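Sulfate transporter 4.1, chloroplastic (Arabidopsis thaliana, PDB 7LHV) is a secondary active transporter of the SLC26/SulP family that carries sulfate across a membrane together with protons. Local coordinates at residues 157-162 against 176-181; 182-187 against 328-333. All blocks are in the same frame, centred on the assembly; numbering follows the deposited sequence.

Interaction 1: 157-162 against 176-181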
ATOM      1  N   LEU A 157      25.786   3.736  -6.240  1.00 49.56           N
ATOM      2  CA  LEU A 157      25.043   4.138  -7.429  1.00 49.56           C
ATOM      3  C   LEU A 157      23.928   5.118  -7.087  1.00 49.56           C
ATOM      4  O   LEU A 157      23.721   6.105  -7.799  1.00 49.56           O
ATOM      5  CB  LEU A 157      24.470   2.908  -8.129  1.00 49.56           C
ATOM      6  CG  LEU A 157      23.481   3.192  -9.255  1.00 49.56           C
ATOM      7  CD1 LEU A 157      24.178   3.832 -10.439  1.00 49.56           C
ATOM      8  CD2 LEU A 157      22.789   1.911  -9.669  1.00 49.56           C
ATOM      9  N   LEU A 158      23.194   4.859  -6.003  1.00 51.84           N
ATOM     10  CA  LEU A 158      22.116   5.764  -5.609  1.00 51.84           C
ATOM     11  C   LEU A 158      22.659   7.127  -5.193  1.00 51.84           C
ATOM     12  O   LEU A 158      22.072   8.167  -5.523  1.00 51.84           O
ATOM     13  CB  LEU A 158      21.300   5.146  -4.477  1.00 51.84           C
ATOM     14  CG  LEU A 158      20.613   3.824  -4.810  1.00 51.84           C
ATOM     15  CD1 LEU A 158      19.920   3.264  -3.585  1.00 51.84           C
ATOM     16  CD2 LEU A 158      19.633   4.011  -5.946  1.00 51.84           C
ATOM     17  N   VAL A 159      23.773   7.140  -4.460  1.00 51.63           N
ATOM     18  CA  VAL A 159      24.401   8.396  -4.066  1.00 51.63           C
ATOM     19  C   VAL A 159      24.834   9.177  -5.297  1.00 51.63           C
ATOM     20  O   VAL A 159      24.616  10.390  -5.389  1.00 51.63           O
ATOM     21  CB  VAL A 159      25.585   8.123  -3.122  1.00 51.63           C
ATOM     22  CG1 VAL A 159      26.489   9.333  -3.038  1.00 51.63           C
ATOM     23  CG2 VAL A 159      25.082   7.738  -1.746  1.00 51.63           C
ATOM     24  N   SER A 160      25.450   8.493  -6.264  1.00 57.91           N
ATOM     25  CA  SER A 160      25.841   9.158  -7.501  1.00 57.91           C
ATOM     26  C   SER A 160      24.629   9.708  -8.233  1.00 57.91           C
ATOM     27  O   SER A 160      24.672  10.821  -8.768  1.00 57.91           O
ATOM     28  CB  SER A 160      26.607   8.185  -8.396  1.00 57.91           C
ATOM     29  OG  SER A 160      26.800   8.736  -9.685  1.00 57.91           O
ATOM     30  N   ASN A 161      23.539   8.941  -8.265  1.00 60.34           N
ATOM     31  CA  ASN A 161      22.323   9.390  -8.932  1.00 60.34           C
ATOM     32  C   ASN A 161      21.810  10.684  -8.310  1.00 60.34           C
ATOM     33  O   ASN A 161      21.543  11.665  -9.016  1.00 60.34           O
ATOM     34  CB  ASN A 161      21.264   8.292  -8.860  1.00 60.34           C
ATOM     35  CG  ASN A 161      20.095   8.548  -9.774  1.00 60.34           C
ATOM     36  OD1 ASN A 161      18.943   8.546  -9.344  1.00 60.34           O
ATOM     37  ND2 ASN A 161      20.383   8.770 -11.049  1.00 60.34           N
ATOM     38  N   ALA A 162      21.704  10.713  -6.981  1.00 61.73           N
ATOM     39  CA  ALA A 162      21.205  11.907  -6.305  1.00 61.73           C
ATOM     40  C   ALA A 162      22.134  13.100  -6.514  1.00 61.73           C
ATOM     41  O   ALA A 162      21.683  14.206  -6.844  1.00 61.73           O
ATOM     42  CB  ALA A 162      21.016  11.625  -4.814  1.00 61.73           C
ATOM     43  N   GLU A 176      30.011  17.463   0.384  1.00 72.26           N
ATOM     44  CA  GLU A 176      29.101  17.882   1.444  1.00 72.26           C
ATOM     45  C   GLU A 176      27.733  17.241   1.275  1.00 72.26           C
ATOM     46  O   GLU A 176      27.095  16.854   2.260  1.00 72.26           O
ATOM     47  CB  GLU A 176      28.983  19.404   1.467  1.00 72.26           C
ATOM     48  CG  GLU A 176      30.288  20.121   1.753  1.00 72.26           C
ATOM     49  CD  GLU A 176      30.122  21.626   1.806  1.00 72.26           C
ATOM     50  OE1 GLU A 176      28.980  22.103   1.650  1.00 72.26           O
ATOM     51  OE2 GLU A 176      31.133  22.331   2.008  1.00 72.26           O
ATOM     52  N   LEU A 177      27.264  17.119   0.033  1.00 67.17           N
ATOM     53  CA  LEU A 177      25.982  16.474  -0.211  1.00 67.17           C
ATOM     54  C   LEU A 177      26.019  15.003   0.176  1.00 67.17           C
ATOM     55  O   LEU A 177      25.059  14.487   0.752  1.00 67.17           O
ATOM     56  CB  LEU A 177      25.583  16.640  -1.675  1.00 67.17           C
ATOM     57  CG  LEU A 177      24.944  17.980  -2.038  1.00 67.17           C
ATOM     58  CD1 LEU A 177      24.808  18.109  -3.542  1.00 67.17           C
ATOM     59  CD2 LEU A 177      23.596  18.113  -1.364  1.00 67.17           C
ATOM     60  N   ALA A 178      27.119  14.310  -0.127  1.00 58.94           N
ATOM     61  CA  ALA A 178      27.232  12.903   0.252  1.00 58.94           C
ATOM     62  C   ALA A 178      27.269  12.735   1.767  1.00 58.94           C
ATOM     63  O   ALA A 178      26.631  11.825   2.315  1.00 58.94           O
ATOM     64  CB  ALA A 178      28.474  12.286  -0.385  1.00 58.94           C
ATOM     65  N   ILE A 179      28.005  13.603   2.464  1.00 56.51           N
ATOM     66  CA  ILE A 179      28.073  13.515   3.920  1.00 56.51           C
ATOM     67  C   ILE A 179      26.711  13.809   4.544  1.00 56.51           C
ATOM     68  O   ILE A 179      26.276  13.124   5.483  1.00 56.51           O
ATOM     69  CB  ILE A 179      29.164  14.458   4.454  1.00 56.51           C
ATOM     70  CG1 ILE A 179      30.537  13.998   3.967  1.00 56.51           C
ATOM     71  CG2 ILE A 179      29.134  14.507   5.962  1.00 56.51           C
ATOM     72  CD1 ILE A 179      31.617  15.033   4.134  1.00 56.51           C
ATOM     73  N   LEU A 180      26.013  14.825   4.033  1.00 56.32           N
ATOM     74  CA  LEU A 180      24.671  15.117   4.524  1.00 56.32           C
ATOM     75  C   LEU A 180      23.717  13.968   4.236  1.00 56.32           C
ATOM     76  O   LEU A 180      22.843  13.656   5.052  1.00 56.32           O
ATOM     77  CB  LEU A 180      24.154  16.411   3.899  1.00 56.32           C
ATOM     78  CG  LEU A 180      22.701  16.762   4.213  1.00 56.32           C
ATOM     79  CD1 LEU A 180      22.554  17.204   5.656  1.00 56.32           C
ATOM     80  CD2 LEU A 180      22.200  17.828   3.265  1.00 56.32           C
ATOM     81  N   LEU A 181      23.860  13.331   3.072  1.00 52.48           N
ATOM     82  CA  LEU A 181      23.035  12.175   2.753  1.00 52.48           C
ATOM     83  C   LEU A 181      23.286  11.045   3.735  1.00 52.48           C
ATOM     84  O   LEU A 181      22.348  10.362   4.160  1.00 52.48           O
ATOM     85  CB  LEU A 181      23.315  11.720   1.322  1.00 52.48           C
ATOM     86  CG  LEU A 181      22.341  10.721   0.710  1.00 52.48           C
ATOM     87  CD1 LEU A 181      20.943  11.274   0.747  1.00 52.48           C
ATOM     88  CD2 LEU A 181      22.744  10.418  -0.715  1.00 52.48           C
TER

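Interaction 2: 182-187 against 328-333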
ATOM      1  N   ALA A 182      24.547  10.834   4.111  1.00 50.64           N
ATOM      2  CA  ALA A 182      24.857   9.816   5.109  1.00 50.64           C
ATOM      3  C   ALA A 182      24.221  10.145   6.453  1.00 50.64           C
ATOM      4  O   ALA A 182      23.681   9.261   7.126  1.00 50.64           O
ATOM      5  CB  ALA A 182      26.368   9.663   5.251  1.00 50.64           C
ATOM      6  N   LEU A 183      24.278  11.417   6.861  1.00 51.41           N
ATOM      7  CA  LEU A 183      23.657  11.813   8.125  1.00 51.41           C
ATOM      8  C   LEU A 183      22.149  11.599   8.098  1.00 51.41           C
ATOM      9  O   LEU A 183      21.565  11.100   9.069  1.00 51.41           O
ATOM     10  CB  LEU A 183      23.977  13.273   8.435  1.00 51.41           C
ATOM     11  CG  LEU A 183      23.288  13.844   9.673  1.00 51.41           C
ATOM     12  CD1 LEU A 183      23.789  13.155  10.925  1.00 51.41           C
ATOM     13  CD2 LEU A 183      23.507  15.340   9.760  1.00 51.41           C
ATOM     14  N   LEU A 184      21.499  11.976   6.996  1.00 49.20           N
ATOM     15  CA  LEU A 184      20.057  11.788   6.885  1.00 49.20           C
ATOM     16  C   LEU A 184      19.695  10.309   6.887  1.00 49.20           C
ATOM     17  O   LEU A 184      18.705   9.906   7.507  1.00 49.20           O
ATOM     18  CB  LEU A 184      19.533  12.465   5.621  1.00 49.20           C
ATOM     19  CG  LEU A 184      19.670  13.985   5.560  1.00 49.20           C
ATOM     20  CD1 LEU A 184      19.332  14.485   4.173  1.00 49.20           C
ATOM     21  CD2 LEU A 184      18.789  14.642   6.600  1.00 49.20           C
ATOM     22  N   VAL A 185      20.485   9.485   6.196  1.00 50.17           N
ATOM     23  CA  VAL A 185      20.238   8.049   6.188  1.00 50.17           C
ATOM     24  C   VAL A 185      20.378   7.482   7.591  1.00 50.17           C
ATOM     25  O   VAL A 185      19.561   6.666   8.031  1.00 50.17           O
ATOM     26  CB  VAL A 185      21.179   7.348   5.193  1.00 50.17           C
ATOM     27  CG1 VAL A 185      21.239   5.862   5.478  1.00 50.17           C
ATOM     28  CG2 VAL A 185      20.720   7.595   3.774  1.00 50.17           C
ATOM     29  N   GLY A 186      21.409   7.907   8.322  1.00 49.53           N
ATOM     30  CA  GLY A 186      21.581   7.430   9.683  1.00 49.53           C
ATOM     31  C   GLY A 186      20.437   7.830  10.592  1.00 49.53           C
ATOM     32  O   GLY A 186      19.973   7.030  11.407  1.00 49.53           O
ATOM     33  N   ILE A 187      19.964   9.071  10.464  1.00 49.92           N
ATOM     34  CA  ILE A 187      18.842   9.524  11.284  1.00 49.92           C
ATOM     35  C   ILE A 187      17.583   8.729  10.958  1.00 49.92           C
ATOM     36  O   ILE A 187      16.857   8.293  11.860  1.00 49.92           O
ATOM     37  CB  ILE A 187      18.627  11.038  11.112  1.00 49.92           C
ATOM     38  CG1 ILE A 187      19.590  11.811  12.011  1.00 49.92           C
ATOM     39  CG2 ILE A 187      17.195  11.418  11.427  1.00 49.92           C
ATOM     40  CD1 ILE A 187      19.640  13.287  11.718  1.00 49.92           C
ATOM     41  N   ASP A 328      20.921  23.182   3.538  1.00 74.53           N
ATOM     42  CA  ASP A 328      19.965  23.858   2.668  1.00 74.53           C
ATOM     43  C   ASP A 328      19.388  22.917   1.619  1.00 74.53           C
ATOM     44  O   ASP A 328      18.250  23.110   1.172  1.00 74.53           O
ATOM     45  CB  ASP A 328      20.634  25.056   1.995  1.00 74.53           C
ATOM     46  CG  ASP A 328      20.958  26.168   2.977  1.00 74.53           C
ATOM     47  OD1 ASP A 328      20.232  26.299   3.987  1.00 74.53           O
ATOM     48  OD2 ASP A 328      21.937  26.909   2.737  1.00 74.53           O
ATOM     49  N   HIS A 329      20.145  21.901   1.215  1.00 69.06           N
ATOM     50  CA  HIS A 329      19.672  20.911   0.257  1.00 69.06           C
ATOM     51  C   HIS A 329      19.039  19.705   0.926  1.00 69.06           C
ATOM     52  O   HIS A 329      18.650  18.762   0.231  1.00 69.06           O
ATOM     53  CB  HIS A 329      20.822  20.442  -0.639  1.00 69.06           C
ATOM     54  CG  HIS A 329      21.433  21.525  -1.469  1.00 69.06           C
ATOM     55  ND1 HIS A 329      20.999  21.823  -2.742  1.00 69.06           N
ATOM     56  CD2 HIS A 329      22.458  22.369  -1.214  1.00 69.06           C
ATOM     57  CE1 HIS A 329      21.725  22.812  -3.232  1.00 69.06           C
ATOM     58  NE2 HIS A 329      22.618  23.160  -2.324  1.00 69.06           N
ATOM     59  N   ALA A 330      18.922  19.717   2.255  1.00 64.64           N
ATOM     60  CA  ALA A 330      18.473  18.528   2.970  1.00 64.64           C
ATOM     61  C   ALA A 330      17.105  18.068   2.490  1.00 64.64           C
ATOM     62  O   ALA A 330      16.881  16.867   2.317  1.00 64.64           O
ATOM     63  CB  ALA A 330      18.455  18.794   4.473  1.00 64.64           C
ATOM     64  N   LYS A 331      16.180  19.003   2.255  1.00 69.98           N
ATOM     65  CA  LYS A 331      14.841  18.615   1.817  1.00 69.98           C
ATOM     66  C   LYS A 331      14.864  17.932   0.456  1.00 69.98           C
ATOM     67  O   LYS A 331      13.984  17.116   0.155  1.00 69.98           O
ATOM     68  CB  LYS A 331      13.914  19.830   1.789  1.00 69.98           C
ATOM     69  CG  LYS A 331      13.660  20.444   3.156  1.00 69.98           C
ATOM     70  CD  LYS A 331      12.808  21.699   3.063  1.00 69.98           C
ATOM     71  CE  LYS A 331      12.636  22.361   4.423  1.00 69.98           C
ATOM     72  NZ  LYS A 331      11.848  23.625   4.332  1.00 69.98           N
ATOM     73  N   THR A 332      15.852  18.247  -0.377  1.00 68.91           N
ATOM     74  CA  THR A 332      15.968  17.576  -1.665  1.00 68.91           C
ATOM     75  C   THR A 332      16.412  16.128  -1.500  1.00 68.91           C
ATOM     76  O   THR A 332      16.164  15.299  -2.382  1.00 68.91           O
ATOM     77  CB  THR A 332      16.949  18.343  -2.551  1.00 68.91           C
ATOM     78  OG1 THR A 332      16.598  19.731  -2.545  1.00 68.91           O
ATOM     79  CG2 THR A 332      16.910  17.832  -3.983  1.00 68.91           C
ATOM     80  N   LEU A 333      17.064  15.805  -0.383  1.00 60.42           N
ATOM     81  CA  LEU A 333      17.693  14.506  -0.196  1.00 60.42           C
ATOM     82  C   LEU A 333      16.837  13.506   0.572  1.00 60.42           C
ATOM     83  O   LEU A 333      17.252  12.354   0.715  1.00 60.42           O
ATOM     84  CB  LEU A 333      19.040  14.674   0.508  1.00 60.42           C
ATOM     85  CG  LEU A 333      20.076  15.380  -0.364  1.00 60.42           C
ATOM     86  CD1 LEU A 333      21.309  15.751   0.437  1.00 60.42           C
ATOM     87  CD2 LEU A 333      20.434  14.527  -1.565  1.00 60.42           C
TER

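Interaction 1: 157-162 against 176-181
Val159 meets Ala178 and Leu181 through methyl groups alone, and no ring, amide or carboxylate takes part, so the interface has no faces or edges of flat groups to match. The flat-ended side chains of these segments have partners outside it: that of Asn161 touches Ser237 and Glu478, and the carboxylate of Glu176 hydrogen-bonds through OE1 to Ser326 OG. Val159 reaches across with both branches. CG2 lies alongside the end of Leu181, 3.7 Å from its CD2, while CG1 approaches the methyl of Ala178 more loosely, at 4.4 Å from CB. With chi1 163°, CG1 stands anti to the backbone N and turns to Ala178, while CG2, anti to the carbonyl carbon, turns to Leu181. Leu181 likewise carries CG anti to its backbone N (chi1 -167°), and its side chain runs past that of Val159 in the opposite sense, the two meeting at CG2 and CD2. The same CD2 stands 4.6 Å from Ala162 CB, one turn further along the first helix. The backbones are closest at Val159 and Ala178, whose CA atoms are 6.9 Å apart; the small alanine side chain suits this close approach. All three touching residues are buried. Beyond them, Pro386 packs against Val159, and Ser337 of helix 330-358 touches Leu181. Helix 153-166 follows the short strand 149-150, which pairs antiparallel with strand 388-389, and it packs here on the next helix, 173-194. Strand 388-389 in turn leads into helix 391-399; two short helices entered from paired strands are characteristic of the transport domain of SLC26 proteins.

Interaction 2: 182-187 against 328-333
Leu184 puts one methyl, CD1, against the first turn of helix 330-358, joining it to helix 173-194 as part of the helical packing of the sulfate permease domain of this SLC26 transporter. The innermost contact is with Leu333, where CD1 lies 3.7 Å from CB and so touches the root of that side chain. At Ala330 the same methyl comes near both the carbonyl oxygen, 3.9 Å from O, and the methyl, 4.4 Å from CB. One branch of Leu184 thus makes all the contacts, with two residues. Its reach follows from chi1 of -64°, which sets CG anti to the carbonyl carbon and extends the chain toward residues 330-333. Leu333 has the same first torsion, yet the two side chains cross at about a right angle. Beyond this first shell, Ser337 packs on Leu184 from one turn further along helix 330-358, while Leu333 also packs on Leu177, Leu180 and Leu181 of helix 173-194 and on Ile166 of helix 153-166. The approaching segment is itself loosely wound: a 3-10 turn at Asp328 and His329 leads into weakly bonded helix, in which Leu333 N donates to Ala330 O at 2.9 Å. The carbonyl O of Leu333 is hydrogen-bonded to Ser337 OG.

From the N terminus, helix 153-166 comes first and interaction 1 closes the short connection to helix 173-194, its segments 14 residues apart. The chain then continues along that helix into residues 182-187, from which interaction 2 closes a far longer loop of about 140 residues, returning at the start of helix 330-358. The two are in series, neither nested nor crossed, and share helix 173-194. Their centres lie about 9 Å apart and they touch directly: Leu180 CD2 is 3.8 Å from Ala330 CA, and Leu177 CD2 packs on His329 CB. Together they unite three predicted transmembrane helices within the sulfate permease region.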